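Local coordinates for protein glutathione S-transferase delta (Bombyx mori, PDB 3VK9) that probably catalyses the conjugation of glutathione to electrophilic compounds, working as a homodimeric delta-class glutathione transferase of the silkmoth, at residues A21-L26 and T191-Q196; E39-E44 and P50-P55. All coordinates share one frame; numbering follows the deposited sequence.

Contact 1: A21-L26 and T191-Q196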
loop_
_atom_site.group_PDB
_atom_site.type_symbol
_atom_site.label_atom_id
_atom_site.label_comp_id
_atom_site.label_asym_id
_atom_site.label_seq_id
_atom_site.Cartn_x
_atom_site.Cartn_y
_atom_site.Cartn_z
ATOM N N ALA A 21 4.318 2.197 18.421
ATOM C CA ALA A 21 5.347 2.129 19.449
ATOM C C ALA A 21 4.743 2.252 20.849
ATOM O O ALA A 21 5.153 1.544 21.785
ATOM C CB ALA A 21 6.439 3.195 19.209
ATOM N N LYS A 22 3.786 3.161 21.009
ATOM C CA LYS A 22 3.101 3.306 22.292
ATOM C C LYS A 22 2.329 2.045 22.638
ATOM O O LYS A 22 2.384 1.581 23.762
ATOM C CB LYS A 22 2.164 4.518 22.290
ATOM C CG LYS A 22 2.906 5.854 22.318
ATOM C CD LYS A 22 3.678 6.052 23.617
ATOM C CE LYS A 22 4.256 7.471 23.670
ATOM N NZ LYS A 22 4.930 7.794 24.957
ATOM N N ALA A 23 1.617 1.488 21.662
ATOM C CA ALA A 23 0.859 0.257 21.887
ATOM C C ALA A 23 1.738 -0.944 22.283
ATOM O O ALA A 23 1.294 -1.827 22.997
ATOM C CB ALA A 23 0.024 -0.077 20.653
ATOM N N LEU A 24 2.976 -0.984 21.799
ATOM C CA LEU A 24 3.921 -2.034 22.171
ATOM C C LEU A 24 4.788 -1.636 23.389
ATOM O O LEU A 24 5.593 -2.426 23.883
ATOM C CB LEU A 24 4.831 -2.362 20.982
ATOM C CG LEU A 24 4.182 -2.986 19.730
ATOM C CD1 LEU A 24 5.177 -3.081 18.561
ATOM C CD2 LEU A 24 3.603 -4.349 20.050
ATOM N N ASN A 25 4.621 -0.403 23.850
ATOM C CA ASN A 25 5.485 0.176 24.879
ATOM C C ASN A 25 6.979 0.041 24.550
ATOM O O ASN A 25 7.769 -0.393 25.387
ATOM C CB ASN A 25 5.178 -0.429 26.261
ATOM C CG ASN A 25 5.923 0.280 27.387
ATOM O OD1 ASN A 25 6.216 1.458 27.285
ATOM N ND2 ASN A 25 6.231 -0.443 28.458
ATOM N N LEU A 26 7.346 0.402 23.322
ATOM C CA LEU A 26 8.742 0.451 22.889
ATOM C C LEU A 26 9.396 1.790 23.193
ATOM O O LEU A 26 8.729 2.807 23.316
ATOM C CB LEU A 26 8.853 0.241 21.380
ATOM C CG LEU A 26 8.226 -0.975 20.723
ATOM C CD1 LEU A 26 8.660 -1.001 19.242
ATOM C CD2 LEU A 26 8.628 -2.253 21.426
ATOM N N THR A 191 -8.789 4.062 23.381
ATOM C CA THR A 191 -8.196 2.750 23.653
ATOM C C THR A 191 -6.757 2.565 23.177
ATOM O O THR A 191 -6.035 1.709 23.694
ATOM C CB THR A 191 -9.086 1.582 23.153
ATOM O OG1 THR A 191 -9.394 1.755 21.769
ATOM C CG2 THR A 191 -10.388 1.512 23.962
ATOM N N ALA A 192 -6.329 3.360 22.201
ATOM C CA ALA A 192 -4.944 3.290 21.763
ATOM C C ALA A 192 -4.032 3.911 22.828
ATOM O O ALA A 192 -4.148 5.095 23.127
ATOM C CB ALA A 192 -4.769 3.997 20.422
ATOM N N PRO A 193 -3.126 3.110 23.416
ATOM C CA PRO A 193 -2.221 3.686 24.420
ATOM C C PRO A 193 -1.458 4.906 23.859
ATOM O O PRO A 193 -1.034 4.882 22.698
ATOM C CB PRO A 193 -1.247 2.537 24.707
ATOM C CG PRO A 193 -2.017 1.294 24.383
ATOM C CD PRO A 193 -2.877 1.673 23.194
ATOM N N GLY A 194 -1.312 5.954 24.667
ATOM C CA GLY A 194 -0.514 7.116 24.305
ATOM C C GLY A 194 -1.009 7.899 23.100
ATOM O O GLY A 194 -0.233 8.590 22.439
ATOM N N TYR A 195 -2.307 7.813 22.822
ATOM C CA TYR A 195 -2.875 8.472 21.647
ATOM C C TYR A 195 -2.616 9.974 21.630
ATOM O O TYR A 195 -2.308 10.547 20.584
ATOM C CB TYR A 195 -4.378 8.217 21.556
ATOM C CG TYR A 195 -5.031 8.739 20.288
ATOM C CD1 TYR A 195 -5.228 7.901 19.194
ATOM C CD2 TYR A 195 -5.463 10.061 20.187
ATOM C CE1 TYR A 195 -5.834 8.351 18.044
ATOM C CE2 TYR A 195 -6.065 10.523 19.026
ATOM C CZ TYR A 195 -6.251 9.661 17.961
ATOM O OH TYR A 195 -6.852 10.097 16.798
ATOM N N GLN A 196 -2.761 10.610 22.785
ATOM C CA GLN A 196 -2.613 12.057 22.863
ATOM C C GLN A 196 -1.232 12.447 22.375
ATOM O O GLN A 196 -1.083 13.326 21.539
ATOM C CB GLN A 196 -2.797 12.554 24.295
ATOM C CG GLN A 196 -2.445 14.023 24.486
ATOM C CD GLN A 196 -3.354 14.964 23.703
ATOM O OE1 GLN A 196 -4.527 14.679 23.498
ATOM N NE2 GLN A 196 -2.806 16.096 23.267
#
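Pro193 lays its ring against the last turn of helix 12-24, where it meets the backbone of Lys22 and Ala23 more than their side chains. Two ring carbons make the approach: CG of Pro193 stands 3.9 Å from CA of Ala23, and CB of Pro193 lies as far, 3.9 Å, from the carbonyl O of Lys22. Ala23 adds its methyl, with CB 4.2 Å from CD of Pro193; the same methyl also touches Leu159 of helix 156-167, as does Ala192. From the helix side, Lys22 sends its aliphatic root across to the turn. Its CB is 3.2 Å from the carbonyl O of Pro193, and its CG 4.2 Å from CA of Gly194. With CG set anti to its own carbonyl carbon (chi1 -72°) and a bend at chi2, the chain then turns off from Pro193; in the conformer described, NZ reaches Glu197 OE1 in a salt bridge. Gly194 is the N-cap of helix 195-213 and sits in a type II turn from Ala192 to Tyr195. Its positive phi (63°) suits a residue without a side chain, and a CB would, besides, come too close to CG of Lys22. No hydrogen bond crosses between 21-26 and 191-196. The join between the thioredoxin-like and helical domains is thus mainly van der Waals contact at the surface, with the Lys22-Glu197 pair adding charge just outside the two segments.

Contact 2: E39-E44 and P50-P55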
loop_
_atom_site.group_PDB
_atom_site.type_symbol
_atom_site.label_atom_id
_atom_site.label_comp_id
_atom_site.label_asym_id
_atom_site.label_seq_id
_atom_site.Cartn_x
_atom_site.Cartn_y
_atom_site.Cartn_z
ATOM N N GLU A 39 16.227 18.890 4.961
ATOM C CA GLU A 39 17.246 18.027 5.549
ATOM C C GLU A 39 17.185 16.629 4.908
ATOM O O GLU A 39 18.205 15.971 4.746
ATOM C CB GLU A 39 17.087 17.938 7.078
ATOM C CG GLU A 39 17.980 16.869 7.718
ATOM C CD GLU A 39 17.690 16.605 9.196
ATOM O OE1 GLU A 39 16.854 17.315 9.796
ATOM O OE2 GLU A 39 18.301 15.667 9.758
ATOM N N GLN A 40 15.984 16.198 4.527
ATOM C CA GLN A 40 15.797 14.865 3.949
ATOM C C GLN A 40 16.436 14.727 2.567
ATOM O O GLN A 40 16.531 13.616 2.040
ATOM C CB GLN A 40 14.307 14.515 3.831
ATOM C CG GLN A 40 13.571 15.260 2.706
ATOM C CD GLN A 40 13.147 16.693 3.087
ATOM O OE1 GLN A 40 13.606 17.256 4.088
ATOM N NE2 GLN A 40 12.257 17.275 2.283
ATOM N N LEU A 41 16.847 15.845 1.974
ATOM C CA LEU A 41 17.381 15.813 0.617
ATOM C C LEU A 41 18.901 15.747 0.610
ATOM O O LEU A 41 19.501 15.572 -0.439
ATOM C CB LEU A 41 16.900 17.012 -0.211
ATOM C CG LEU A 41 15.393 17.264 -0.363
ATOM C CD1 LEU A 41 15.151 18.604 -1.061
ATOM C CD2 LEU A 41 14.708 16.129 -1.116
ATOM N N LYS A 42 19.524 15.870 1.780
ATOM C CA LYS A 42 20.984 15.873 1.848
ATOM C C LYS A 42 21.490 14.433 1.764
ATOM O O LYS A 42 20.767 13.520 2.135
ATOM C CB LYS A 42 21.470 16.524 3.144
ATOM C CG LYS A 42 21.091 17.995 3.326
ATOM C CD LYS A 42 21.820 18.580 4.535
ATOM C CE LYS A 42 21.181 19.873 5.035
ATOM N NZ LYS A 42 21.044 20.916 3.973
ATOM N N PRO A 43 22.741 14.236 1.299
ATOM C CA PRO A 43 23.299 12.891 1.076
ATOM C C PRO A 43 23.205 11.973 2.299
ATOM O O PRO A 43 22.854 10.810 2.165
ATOM C CB PRO A 43 24.773 13.172 0.710
ATOM C CG PRO A 43 24.752 14.579 0.164
ATOM C CD PRO A 43 23.721 15.298 1.006
ATOM N N GLU A 44 23.510 12.486 3.483
ATOM C CA GLU A 44 23.444 11.662 4.685
ATOM C C GLU A 44 22.061 11.043 4.904
ATOM O O GLU A 44 21.957 9.885 5.324
ATOM C CB GLU A 44 23.902 12.448 5.911
ATOM C CG GLU A 44 25.429 12.477 6.039
ATOM C CD GLU A 44 26.000 11.136 6.495
ATOM O OE1 GLU A 44 26.956 10.636 5.858
ATOM O OE2 GLU A 44 25.490 10.587 7.502
ATOM N N PRO A 50 16.730 6.750 0.185
ATOM C CA PRO A 50 16.827 7.429 -1.110
ATOM C C PRO A 50 15.497 8.033 -1.571
ATOM O O PRO A 50 15.481 8.867 -2.467
ATOM C CB PRO A 50 17.284 6.309 -2.056
ATOM C CG PRO A 50 16.950 5.024 -1.338
ATOM C CD PRO A 50 17.107 5.327 0.104
ATOM N N GLN A 51 14.392 7.617 -0.965
ATOM C CA GLN A 51 13.098 8.194 -1.312
ATOM C C GLN A 51 12.862 9.478 -0.521
ATOM O O GLN A 51 11.836 10.137 -0.689
ATOM C CB GLN A 51 11.967 7.192 -1.048
ATOM C CG GLN A 51 10.671 7.566 -1.744
ATOM C CD GLN A 51 9.730 6.394 -1.884
ATOM O OE1 GLN A 51 10.094 5.250 -1.587
ATOM N NE2 GLN A 51 8.508 6.669 -2.345
ATOM N N HIS A 52 13.821 9.818 0.340
ATOM C CA HIS A 52 13.768 11.042 1.138
ATOM C C HIS A 52 12.400 11.375 1.735
ATOM O O HIS A 52 11.908 12.491 1.589
ATOM C CB HIS A 52 14.358 12.257 0.388
ATOM C CG HIS A 52 13.698 12.582 -0.919
ATOM N ND1 HIS A 52 12.520 13.298 -1.006
ATOM C CD2 HIS A 52 14.090 12.359 -2.197
ATOM C CE1 HIS A 52 12.200 13.471 -2.274
ATOM N NE2 HIS A 52 13.134 12.906 -3.019
ATOM N N THR A 53 11.813 10.400 2.424
ATOM C CA THR A 53 10.541 10.579 3.118
ATOM C C THR A 53 10.701 10.307 4.609
ATOM O O THR A 53 11.751 9.824 5.065
ATOM C CB THR A 53 9.490 9.592 2.595
ATOM O OG1 THR A 53 9.972 8.253 2.770
ATOM C CG2 THR A 53 9.181 9.850 1.103
ATOM N N VAL A 54 9.656 10.625 5.366
ATOM C CA VAL A 54 9.540 10.161 6.746
ATOM C C VAL A 54 8.253 9.373 6.852
ATOM O O VAL A 54 7.321 9.614 6.087
ATOM C CB VAL A 54 9.531 11.316 7.745
ATOM C CG1 VAL A 54 10.929 11.976 7.814
ATOM C CG2 VAL A 54 8.483 12.326 7.368
ATOM N N PRO A 55 8.195 8.417 7.793
ATOM C CA PRO A 55 9.278 8.119 8.734
ATOM C C PRO A 55 10.346 7.228 8.118
ATOM O O PRO A 55 10.083 6.541 7.128
ATOM C CB PRO A 55 8.556 7.328 9.821
ATOM C CG PRO A 55 7.520 6.557 9.057
ATOM C CD PRO A 55 7.040 7.522 7.990
HETATM O O HOH W 1 10.446 15.210 0.337
#
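The backbones of Gln40, in a 3-10 turn over 39-41, and of His52, in an irregular loop, come within 5.2 Å at their CA atoms, and His52 takes up left-handed backbone angles. The imidazole is covered on one face by Leu41: the methyl CD2 of Leu41 stands 3.6 Å from the centroid of the His52 ring and only 13° off the ring normal, a CH-pi contact made nearly over the centre. What puts the ring under that methyl is a chi1 of 58°, which wedges CG of His52 between its backbone N and carbonyl carbon. Gln40 works on the root of the histidine instead. The backbone O of Gln40 lies 3.0 Å from CB of His52, while CG of Gln40 packs 3.4 Å from the backbone O of His52. The Gln40 amide is inclined 45° to the imidazole, and the two are bridged by a water: it lies in the ring plane, 3.1 Å from ND1 of His52, and accepts a weak hydrogen bond from NE2 of Gln40 at 3.4 Å. Were His52 an alanine, the Leu41 methyl would probably lose the ring face it rests on, and the water its imidazole partner. Three residues on in the same loop, Pro55 follows a cis peptide bond and packs on Cys14 of helix 12-24; a cis-proline just before the third strand is the hallmark of the thioredoxin fold, and in glutathione transferases this loop typically borders the glutathione site.

From the N terminus the chain passes strand 4-7 and helix 12-24, whose C-terminal end supplies the first half of contact 1. After strand 29-32 it reaches 39-44, and helix 43-48 brings it back to 50-55, so contact 2 closes a short local loop with five residues between its segments. The rest of the sheet and the long helices follow before 191-196 returns to helix 12-24 and closes contact 1 over 164 residues. The small loop lies wholly within the large one. Contact 2 stays inside the thioredoxin-like domain, whereas contact 1 links it to the helical domain; their centres are 27 Å apart, and they do not touch.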